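Local coordinates for protein cobyrinic Acid a,c-diamide synthase (Mycobacterium smegmatis, PDB 5IHP) that binds ADP and magnesium as a ParA-family P-loop NTPase and may play a role in septum formation, at residues A188-Y193 against L213-P218; P218-T223 against A245-E250. All coordinates share one frame; numbering follows the deposited sequence.

Interaction 1: residues A188-Y193 against L213-P218; sequences ALPTLY and LPVLAP. With ADP (adenosine-5'-diphosphate), chain C.
A188 and V215 form a single parallel bridge on the edge strand of the P-loop NTPase sheet: 184-191 is the outermost strand at this end, and the segment 213-218, which follows helix 199-210, runs alongside it in the same direction. The register rests on two backbone hydrogen bonds, both made by A188 and flanking V215. A188 N donates to P214 O over 2.7 Å, and L216 N donates to A188 O over the same length with an N-H...O angle of 167°. On its other side strand 184-191 is hydrogen-bonded to strand 150-156, where L189 pairs with V153 and L155.

Apolar contacts fill in around this bridge. The methyl of A188 meets one branch of L213, CB to CD2 at 3.8 Å. The P190 ring lies aslant the V215 side chain, P190 CG resting 3.9 Å from V215 CG1; helix 199-210 packs on both residues through L204. V215 has CG1 anti to its backbone N (chi1 -179°), which leaves this branch near the proline ring.

Further along, carbon meets carbonyl oxygen. L189 points its CB away from 213-218, yet CD1 returns to within 3.5 Å of P218 O, just beyond the cis peptide before P218. Neither P218 O nor the buried L216 O has a hydrogen-bond partner in the model, and P190 CD lies 3.1 Å from L216 O.

Interaction 2: residues P218-T223 against A245-E250; sequences PPIPRT and AIAYRE. With ADP (adenosine-5'-diphosphate), chain C.
T223 N donates to N1 of the ADP adenine over 2.7 Å at 168°, the shorter and straighter of two bonds by which 218-223 reads the base rim in this P-loop NTPase. The other runs from ADP N6 to P221 O, 2.9 Å long and more bent, at 144°. One strip of backbone thus offers a donor to N1 and an acceptor to the amino group, the complementary pattern expected for adenine recognition. R222 lies between them: its CG is 3.9 Å from ADP C2, while its NH2 makes a salt bridge to E158.

The contact with helix 243-261 is made by packing, without hydrogen bonds between the two segments. I220 lies over one face of the Y248 ring, the two side chains crossing at about a right angle. Its CD1 sits 3.9 Å from the ring centroid, well over the face, a CH-pi contact, and CG2 covers the CE2 and CZ side of the same face. With CG1 anti to the carbonyl carbon and CG2 anti to the backbone N (chi1 -46°), both branches come over the ring. The phenol is held at its far end by a hydrogen bond between Y248 OH and T27 OG1, which restrains the ring beside helix 24-37, where it also touches T26 of the ADP site.

Beside this CH-pi contact the A247 methyl is shared by several groups: P219 O, P221 CD and I220 CD1, the last 3.7 Å from CB. One helical turn on, the extended side chain of E250 crosses the ring of P218, whose CG lies 3.7 Å from E250 CD.

Interaction 1 closes before interaction 2 opens along the chain, and P218 belongs to both; their centres are about 10 Å apart, on the same side of the chain's centre. The loop after helix 199-210 first runs beside edge strand 184-191, then turns onto helix 243-261 and the adenine. Probable backbone hydrogen bonds tie the two contacts together: I220 N to P190 O at 2.9 Å and R222 N to Y193 O at 2.8 Å. P219 of interaction 2 packs on interaction 1, its CB 3.7 Å from P190 CB. Both contacts touch ADP; these bonds and the packing on helix 243-261 are consistent with sheet edge and helix together positioning the base-binding loop.

Interaction 1: residues A188-Y193 against L213-P218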
# COMPACT_ATOMS: atom_id res chain seq x y z
N ALA A 188 -7.46 -8.98 2.28
CA ALA A 188 -8.11 -7.70 2.57
C ALA A 188 -7.93 -7.33 4.03
O ALA A 188 -8.17 -8.16 4.91
CB ALA A 188 -9.60 -7.75 2.23
N LEU A 189 -7.54 -6.08 4.29
CA LEU A 189 -7.54 -5.52 5.65
C LEU A 189 -8.85 -4.76 5.85
O LEU A 189 -9.05 -3.72 5.21
CB LEU A 189 -6.36 -4.58 5.85
CG LEU A 189 -6.36 -3.84 7.20
CD1 LEU A 189 -6.29 -4.84 8.37
CD2 LEU A 189 -5.21 -2.85 7.29
N PRO A 190 -9.76 -5.24 6.71
CA PRO A 190 -11.01 -4.49 6.94
C PRO A 190 -10.73 -3.12 7.53
O PRO A 190 -9.93 -2.97 8.45
CB PRO A 190 -11.77 -5.38 7.93
CG PRO A 190 -11.13 -6.73 7.84
CD PRO A 190 -9.69 -6.47 7.51
N THR A 191 -11.41 -2.11 6.99
CA THR A 191 -11.25 -0.74 7.47
C THR A 191 -12.62 -0.12 7.71
O THR A 191 -13.63 -0.57 7.18
CB THR A 191 -10.46 0.14 6.48
OG1 THR A 191 -11.16 0.19 5.23
CG2 THR A 191 -9.04 -0.39 6.28
N LEU A 192 -12.64 0.93 8.54
CA LEU A 192 -13.87 1.64 8.90
C LEU A 192 -14.88 0.69 9.53
O LEU A 192 -16.09 0.82 9.34
CB LEU A 192 -14.46 2.36 7.68
CG LEU A 192 -13.52 3.31 6.94
CD1 LEU A 192 -14.22 3.95 5.75
CD2 LEU A 192 -12.98 4.37 7.88
N TYR A 193 -14.38 -0.26 10.31
CA TYR A 193 -15.26 -1.21 10.98
C TYR A 193 -16.09 -0.49 12.05
O TYR A 193 -15.56 0.27 12.86
CB TYR A 193 -14.42 -2.35 11.60
CG TYR A 193 -15.24 -3.41 12.29
CD1 TYR A 193 -15.58 -4.59 11.64
CD2 TYR A 193 -15.70 -3.22 13.60
CE1 TYR A 193 -16.36 -5.56 12.29
CE2 TYR A 193 -16.47 -4.17 14.24
CZ TYR A 193 -16.80 -5.34 13.58
OH TYR A 193 -17.57 -6.28 14.24
N LEU A 213 -10.68 -14.07 -1.90
CA LEU A 213 -9.89 -13.05 -1.23
C LEU A 213 -9.90 -13.31 0.28
O LEU A 213 -10.96 -13.18 0.91
CB LEU A 213 -10.43 -11.66 -1.56
CG LEU A 213 -9.97 -10.42 -0.81
CD1 LEU A 213 -8.60 -9.95 -1.28
CD2 LEU A 213 -11.00 -9.30 -0.96
N PRO A 214 -8.77 -13.70 0.87
CA PRO A 214 -8.72 -13.81 2.33
C PRO A 214 -9.05 -12.48 2.98
O PRO A 214 -8.58 -11.43 2.54
CB PRO A 214 -7.26 -14.22 2.60
CG PRO A 214 -6.75 -14.74 1.29
CD PRO A 214 -7.48 -13.99 0.24
N VAL A 215 -9.86 -12.53 4.03
CA VAL A 215 -10.19 -11.34 4.82
C VAL A 215 -9.39 -11.43 6.11
O VAL A 215 -9.59 -12.36 6.90
CB VAL A 215 -11.70 -11.21 5.08
CG1 VAL A 215 -11.99 -9.95 5.89
CG2 VAL A 215 -12.45 -11.20 3.76
N LEU A 216 -8.48 -10.48 6.31
CA LEU A 216 -7.50 -10.58 7.37
C LEU A 216 -8.02 -9.97 8.67
O LEU A 216 -9.06 -9.30 8.72
CB LEU A 216 -6.19 -9.90 6.96
CG LEU A 216 -5.62 -10.48 5.67
CD1 LEU A 216 -4.37 -9.72 5.23
CD2 LEU A 216 -5.35 -11.97 5.84
N ALA A 217 -7.26 -10.20 9.74
CA ALA A 217 -7.59 -9.76 11.09
C ALA A 217 -6.40 -9.03 11.69
O ALA A 217 -5.24 -9.36 11.40
CB ALA A 217 -7.97 -10.95 11.99
N PRO A 218 -6.65 -8.05 12.57
CA PRO A 218 -7.96 -7.59 13.03
C PRO A 218 -8.53 -6.51 12.11
O PRO A 218 -7.77 -5.93 11.33
CB PRO A 218 -7.65 -7.00 14.40
CG PRO A 218 -6.28 -6.42 14.20
CD PRO A 218 -5.55 -7.37 13.28
PB ADP C . -7.71 6.35 0.73
O1B ADP C . -8.15 4.92 0.54
O2B ADP C . -8.41 7.35 -0.16
O3B ADP C . -6.20 6.54 0.78
PA ADP C . -7.52 7.72 3.28
O1A ADP C . -6.49 7.05 4.16
O2A ADP C . -7.21 9.04 2.60
O3A ADP C . -8.18 6.66 2.26
O5' ADP C . -8.81 7.95 4.22
C5' ADP C . -9.99 8.53 3.66
C4' ADP C . -10.68 9.32 4.77
O4' ADP C . -11.04 8.43 5.82
C3' ADP C . -9.75 10.34 5.38
O3' ADP C . -10.52 11.51 5.66
C2' ADP C . -9.31 9.74 6.69
O2' ADP C . -9.07 10.77 7.66
C1' ADP C . -10.50 8.89 7.06
N9 ADP C . -10.12 7.72 7.88
C8 ADP C . -9.14 6.83 7.62
N7 ADP C . -9.08 5.88 8.58
C5 ADP C . -10.04 6.16 9.48
C6 ADP C . -10.54 5.55 10.74
N6 ADP C . -9.97 4.43 11.24
N1 ADP C . -11.58 6.15 11.36
C2 ADP C . -12.17 7.26 10.86
N3 ADP C . -11.77 7.86 9.73
C4 ADP C . -10.73 7.37 9.01

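Interaction 2: residues P218-T223 against A245-E250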
# COMPACT_ATOMS: atom_id res chain seq x y z
N PRO A 218 -6.65 -8.05 12.57
CA PRO A 218 -7.96 -7.59 13.03
C PRO A 218 -8.53 -6.51 12.11
O PRO A 218 -7.77 -5.93 11.33
CB PRO A 218 -7.65 -7.00 14.40
CG PRO A 218 -6.28 -6.42 14.20
CD PRO A 218 -5.55 -7.37 13.28
N PRO A 219 -9.83 -6.24 12.21
CA PRO A 219 -10.37 -5.08 11.51
C PRO A 219 -9.88 -3.80 12.16
O PRO A 219 -9.65 -3.74 13.37
CB PRO A 219 -11.89 -5.24 11.65
CG PRO A 219 -12.07 -6.10 12.87
CD PRO A 219 -10.86 -7.00 12.94
N ILE A 220 -9.67 -2.77 11.35
CA ILE A 220 -9.35 -1.44 11.84
C ILE A 220 -10.67 -0.72 12.12
O ILE A 220 -11.46 -0.53 11.18
CB ILE A 220 -8.51 -0.64 10.85
CG1 ILE A 220 -7.36 -1.49 10.28
CG2 ILE A 220 -8.00 0.64 11.52
CD1 ILE A 220 -6.40 -2.04 11.36
N PRO A 221 -10.95 -0.32 13.35
CA PRO A 221 -12.23 0.34 13.64
C PRO A 221 -12.27 1.76 13.10
O PRO A 221 -11.24 2.41 12.91
CB PRO A 221 -12.28 0.34 15.18
CG PRO A 221 -10.83 0.33 15.59
CD PRO A 221 -10.12 -0.52 14.56
N ARG A 222 -13.48 2.23 12.82
CA ARG A 222 -13.67 3.65 12.54
C ARG A 222 -13.43 4.44 13.82
O ARG A 222 -13.95 4.09 14.89
CB ARG A 222 -15.08 3.93 12.01
CG ARG A 222 -15.38 5.43 11.95
CD ARG A 222 -16.84 5.75 11.61
NE ARG A 222 -17.16 5.52 10.20
CZ ARG A 222 -16.76 6.30 9.20
NH1 ARG A 222 -16.00 7.37 9.43
NH2 ARG A 222 -17.11 6.00 7.95
N THR A 223 -12.63 5.50 13.72
CA THR A 223 -12.15 6.24 14.88
C THR A 223 -12.90 7.55 15.06
O THR A 223 -14.00 7.72 14.54
CB THR A 223 -10.64 6.54 14.75
N ALA A 245 -5.15 2.60 16.56
CA ALA A 245 -3.70 2.40 16.64
C ALA A 245 -3.37 1.00 17.14
O ALA A 245 -2.45 0.36 16.62
CB ALA A 245 -3.08 3.46 17.55
N ILE A 246 -4.11 0.51 18.13
CA ILE A 246 -3.88 -0.83 18.66
C ILE A 246 -4.08 -1.87 17.56
O ILE A 246 -3.30 -2.82 17.43
CB ILE A 246 -4.79 -1.10 19.88
CG1 ILE A 246 -4.43 -0.14 21.02
CG2 ILE A 246 -4.64 -2.54 20.36
CD1 ILE A 246 -5.44 -0.09 22.15
N ALA A 247 -5.14 -1.72 16.76
CA ALA A 247 -5.39 -2.67 15.69
C ALA A 247 -4.29 -2.63 14.64
O ALA A 247 -3.86 -3.67 14.14
CB ALA A 247 -6.76 -2.40 15.06
N TYR A 248 -3.82 -1.43 14.29
CA TYR A 248 -2.73 -1.33 13.32
C TYR A 248 -1.46 -1.97 13.85
O TYR A 248 -0.74 -2.65 13.10
CB TYR A 248 -2.49 0.13 12.96
CG TYR A 248 -3.35 0.65 11.81
CD1 TYR A 248 -3.40 -0.02 10.59
CD2 TYR A 248 -4.11 1.80 11.96
CE1 TYR A 248 -4.19 0.45 9.53
CE2 TYR A 248 -4.89 2.28 10.92
CZ TYR A 248 -4.94 1.60 9.72
OH TYR A 248 -5.72 2.09 8.70
N ARG A 249 -1.14 -1.77 15.13
CA ARG A 249 0.05 -2.41 15.68
C ARG A 249 -0.11 -3.92 15.72
O ARG A 249 0.86 -4.66 15.48
CB ARG A 249 0.35 -1.85 17.08
CG ARG A 249 1.02 -0.49 17.05
CD ARG A 249 1.56 -0.11 18.41
NE ARG A 249 0.49 0.27 19.32
CZ ARG A 249 0.10 1.53 19.52
NH1 ARG A 249 0.70 2.52 18.88
NH2 ARG A 249 -0.89 1.79 20.36
N GLU A 250 -1.32 -4.41 16.02
CA GLU A 250 -1.56 -5.84 15.98
C GLU A 250 -1.39 -6.39 14.57
O GLU A 250 -0.80 -7.46 14.38
CB GLU A 250 -2.96 -6.15 16.53
CG GLU A 250 -3.33 -7.62 16.57
CD GLU A 250 -4.71 -7.87 17.19
OE1 GLU A 250 -5.21 -6.99 17.92
OE2 GLU A 250 -5.29 -8.95 16.93
PB ADP C . -7.71 6.35 0.73
O1B ADP C . -8.15 4.92 0.54
O2B ADP C . -8.41 7.35 -0.16
O3B ADP C . -6.20 6.54 0.78
PA ADP C . -7.52 7.72 3.28
O1A ADP C . -6.49 7.05 4.16
O2A ADP C . -7.21 9.04 2.60
O3A ADP C . -8.18 6.66 2.26
O5' ADP C . -8.81 7.95 4.22
C5' ADP C . -9.99 8.53 3.66
C4' ADP C . -10.68 9.32 4.77
O4' ADP C . -11.04 8.43 5.82
C3' ADP C . -9.75 10.34 5.38
O3' ADP C . -10.52 11.51 5.66
C2' ADP C . -9.31 9.74 6.69
O2' ADP C . -9.07 10.77 7.66
C1' ADP C . -10.50 8.89 7.06
N9 ADP C . -10.12 7.72 7.88
C8 ADP C . -9.14 6.83 7.62
N7 ADP C . -9.08 5.88 8.58
C5 ADP C . -10.04 6.16 9.48
C6 ADP C . -10.54 5.55 10.74
N6 ADP C . -9.97 4.43 11.24
N1 ADP C . -11.58 6.15 11.36
C2 ADP C . -12.17 7.26 10.86
N3 ADP C . -11.77 7.86 9.73
C4 ADP C . -10.73 7.37 9.01